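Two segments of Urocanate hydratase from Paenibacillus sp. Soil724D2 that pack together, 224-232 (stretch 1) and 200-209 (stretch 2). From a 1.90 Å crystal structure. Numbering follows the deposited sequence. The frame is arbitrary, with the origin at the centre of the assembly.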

# COMPACT_ATOMS: atom_id res chain seq x y z
N HIS A 224 -20.88 -42.76 -5.65
CA HIS A 224 -20.02 -42.76 -4.48
C HIS A 224 -18.97 -41.66 -4.62
O HIS A 224 -18.53 -41.35 -5.73
CB HIS A 224 -19.27 -44.08 -4.34
CG HIS A 224 -20.15 -45.25 -4.04
ND1 HIS A 224 -19.77 -46.55 -4.32
CD2 HIS A 224 -21.39 -45.32 -3.50
CE1 HIS A 224 -20.75 -47.37 -3.96
NE2 HIS A 224 -21.73 -46.66 -3.45
N PRO A 225 -18.47 -41.11 -3.53
CA PRO A 225 -17.31 -40.22 -3.63
C PRO A 225 -16.02 -41.03 -3.72
O PRO A 225 -15.91 -42.15 -3.20
CB PRO A 225 -17.36 -39.43 -2.32
CG PRO A 225 -17.95 -40.41 -1.35
CD PRO A 225 -18.96 -41.21 -2.14
N VAL A 226 -15.02 -40.46 -4.41
CA VAL A 226 -13.69 -41.04 -4.39
C VAL A 226 -12.72 -39.92 -4.72
O VAL A 226 -13.05 -39.01 -5.47
CB VAL A 226 -13.55 -42.20 -5.41
CG1 VAL A 226 -13.46 -41.62 -6.82
CG2 VAL A 226 -12.37 -43.13 -5.05
N SER A 227 -11.51 -40.01 -4.17
CA SER A 227 -10.41 -39.13 -4.57
C SER A 227 -9.26 -39.97 -5.08
O SER A 227 -8.83 -40.94 -4.44
CB SER A 227 -9.94 -38.20 -3.45
OG SER A 227 -9.57 -38.88 -2.27
N VAL A 228 -8.76 -39.60 -6.25
CA VAL A 228 -7.66 -40.32 -6.88
C VAL A 228 -6.55 -39.34 -7.19
O VAL A 228 -6.78 -38.33 -7.86
CB VAL A 228 -8.12 -41.03 -8.16
CG1 VAL A 228 -6.95 -41.79 -8.74
CG2 VAL A 228 -9.32 -41.94 -7.86
N GLY A 229 -5.34 -39.63 -6.71
CA GLY A 229 -4.17 -38.88 -7.08
C GLY A 229 -3.46 -39.63 -8.19
O GLY A 229 -3.06 -40.78 -8.02
N LEU A 230 -3.33 -38.98 -9.33
CA LEU A 230 -2.65 -39.54 -10.49
C LEU A 230 -1.30 -38.86 -10.64
O LEU A 230 -1.24 -37.64 -10.84
CB LEU A 230 -3.49 -39.34 -11.75
CG LEU A 230 -2.86 -39.80 -13.06
CD1 LEU A 230 -2.53 -41.28 -13.02
CD2 LEU A 230 -3.76 -39.40 -14.23
N THR A 231 -0.22 -39.64 -10.58
CA THR A 231 1.10 -39.08 -10.80
C THR A 231 1.29 -38.78 -12.28
O THR A 231 1.27 -39.70 -13.12
CB THR A 231 2.17 -40.05 -10.32
OG1 THR A 231 2.01 -40.22 -8.92
CG2 THR A 231 3.54 -39.46 -10.56
N GLY A 232 1.49 -37.51 -12.59
CA GLY A 232 1.62 -37.09 -13.97
C GLY A 232 1.60 -35.58 -14.05
O GLY A 232 1.38 -34.87 -13.06
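Stretch 2 (200-209) NYLQRKTRSL

The most unusual feature of this contact is the way a parallel strand pairing is preceded by a pair of side-chain-to-backbone hydrogen bonds. Just before stretch 2 becomes a strand, Gln203 and Ser227 exchange hydrogen bonds across the gap: the backbone N of Gln203 donates to Ser227 OG at 2.8 Å, and the backbone N of Ser227 donates to Gln203 OE1 at 3.2 Å. Each side chain thus supplies the acceptor for the other residue's amide. A water bridges the same corner, donating to Tyr201 O at 3.1 Å and lying 2.8 Å from Ser227 OG.

Beyond this clasp the contact illustrates the general rule of parallel sheets, in which every second residue bonds, through its N and its O, to the two residues that flank its partner. Stretch 2 leaves a helix through a Schellman motif at Asn200, runs as loop to Gln203, is extended from Arg204 to Thr206, and reaches the N-cap of another helix at Ser208. Its short strand runs in the same direction as strand 226-231, with a crossing angle of -26° and a closest approach of the axes of 4.5 Å. Arg204 N donates to Ser227 O at 3.0 Å, while Arg204 O accepts from Gly229 N at 2.8 Å, so that Arg204 straddles Val228. Two residues on, Thr206 N donates to Gly229 O at 2.9 Å and Thr206 O accepts from Thr231 N at 3.1 Å, straddling Leu230. CA-H...O contacts fill the intervals, among them Lys205 CA to Gly229 O at 3.2 Å and Val228 CA to Arg204 O at 3.4 Å.

The register sets Val228 beside Arg204, Gly229 beside Lys205 and Leu230 beside Thr206, with CA atoms 4.8, 4.5 and 5.2 Å apart in turn. Side chains of the first and last pairs share one face of the sheet, where Val228 CG1 lies 4.0 Å from Thr206 CG2. The closest of these three pairings is at Gly229, whose lack of a side chain matters: Leu202 CD1 comes to 3.6 Å of Gly229 N, and an ideal CB on Gly229 would fall 2.6 Å from Leu202 CD2, a clash.

Side chains extend the contact at both ends. Val226 CG2 lies over one face of the Arg204 guanidinium, 3.7 Å from Arg204 CZ. At the far end Leu230 reaches past the strand to the start of the next helix, its CD2 packing 3.7 Å from Leu209 CD1, and Thr231 CB meets Arg207 CG at 4.0 Å.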

# COMPACT_ATOMS: atom_id res chain seq x y z
N ASN A 200 -4.42 -38.64 4.75
CA ASN A 200 -5.82 -38.92 4.48
C ASN A 200 -6.58 -37.75 3.90
O ASN A 200 -7.81 -37.68 4.01
CB ASN A 200 -6.51 -39.45 5.73
CG ASN A 200 -6.27 -40.91 5.88
OD1 ASN A 200 -6.70 -41.69 5.03
ND2 ASN A 200 -5.52 -41.29 6.89
N TYR A 201 -5.87 -36.84 3.24
CA TYR A 201 -6.55 -35.92 2.36
C TYR A 201 -6.93 -36.60 1.06
O TYR A 201 -7.88 -36.16 0.38
CB TYR A 201 -5.67 -34.72 2.08
CG TYR A 201 -5.90 -33.58 3.01
CD1 TYR A 201 -5.44 -33.61 4.33
CD2 TYR A 201 -6.63 -32.47 2.58
CE1 TYR A 201 -5.66 -32.50 5.19
CE2 TYR A 201 -6.88 -31.41 3.42
CZ TYR A 201 -6.39 -31.43 4.72
OH TYR A 201 -6.66 -30.34 5.52
N LEU A 202 -6.24 -37.70 0.75
CA LEU A 202 -6.35 -38.41 -0.50
C LEU A 202 -6.70 -39.88 -0.22
O LEU A 202 -6.14 -40.49 0.69
CB LEU A 202 -5.04 -38.30 -1.25
CG LEU A 202 -5.07 -38.92 -2.63
CD1 LEU A 202 -6.14 -38.24 -3.44
CD2 LEU A 202 -3.68 -38.76 -3.31
N GLN A 203 -7.61 -40.44 -1.01
CA GLN A 203 -8.05 -41.81 -0.73
C GLN A 203 -7.22 -42.85 -1.48
O GLN A 203 -6.87 -43.89 -0.90
CB GLN A 203 -9.51 -41.99 -1.11
CG GLN A 203 -10.46 -41.45 -0.04
CD GLN A 203 -11.91 -41.43 -0.49
OE1 GLN A 203 -12.22 -41.86 -1.61
NE2 GLN A 203 -12.81 -40.92 0.37
N ARG A 204 -6.94 -42.60 -2.76
CA ARG A 204 -6.27 -43.56 -3.63
C ARG A 204 -5.22 -42.85 -4.47
O ARG A 204 -5.33 -41.66 -4.74
CB ARG A 204 -7.24 -44.25 -4.59
CG ARG A 204 -8.31 -45.04 -3.91
CD ARG A 204 -9.23 -45.71 -4.93
NE ARG A 204 -10.38 -46.30 -4.26
CZ ARG A 204 -11.46 -46.76 -4.89
NH1 ARG A 204 -11.54 -46.76 -6.22
NH2 ARG A 204 -12.45 -47.23 -4.17
N LYS A 205 -4.20 -43.61 -4.90
CA LYS A 205 -3.18 -43.08 -5.80
C LYS A 205 -2.88 -44.11 -6.88
O LYS A 205 -3.10 -45.31 -6.70
CB LYS A 205 -1.88 -42.72 -5.07
CG LYS A 205 -1.05 -43.95 -4.71
CD LYS A 205 0.30 -43.59 -4.06
CE LYS A 205 1.36 -44.69 -4.28
NZ LYS A 205 2.72 -44.30 -3.81
N THR A 206 -2.38 -43.64 -8.01
CA THR A 206 -2.00 -44.53 -9.08
C THR A 206 -1.05 -43.78 -10.00
O THR A 206 -1.01 -42.54 -9.99
CB THR A 206 -3.22 -45.02 -9.85
OG1 THR A 206 -2.80 -45.89 -10.90
CG2 THR A 206 -3.97 -43.80 -10.46
N ARG A 207 -0.28 -44.53 -10.79
CA ARG A 207 0.50 -43.93 -11.87
C ARG A 207 -0.13 -44.17 -13.23
O ARG A 207 0.37 -43.68 -14.24
CB ARG A 207 1.94 -44.44 -11.85
CG ARG A 207 2.72 -43.95 -10.63
CD ARG A 207 4.11 -44.50 -10.61
NE ARG A 207 4.77 -44.31 -9.32
CZ ARG A 207 5.78 -43.47 -9.12
NH1 ARG A 207 6.23 -42.73 -10.13
NH2 ARG A 207 6.33 -43.36 -7.92
N SER A 208 -1.27 -44.86 -13.26
CA SER A 208 -1.92 -45.21 -14.51
C SER A 208 -3.19 -44.38 -14.69
O SER A 208 -4.09 -44.45 -13.86
CB SER A 208 -2.25 -46.70 -14.51
OG SER A 208 -3.20 -46.94 -15.50
N LEU A 209 -3.28 -43.65 -15.81
CA LEU A 209 -4.49 -42.91 -16.10
C LEU A 209 -5.68 -43.84 -16.33
O LEU A 209 -6.80 -43.53 -15.93
CB LEU A 209 -4.28 -42.00 -17.31
CG LEU A 209 -5.52 -41.33 -17.87
CD1 LEU A 209 -6.16 -40.39 -16.84
CD2 LEU A 209 -5.23 -40.58 -19.18
O HOH W 1 -10.61 -37.47 -0.03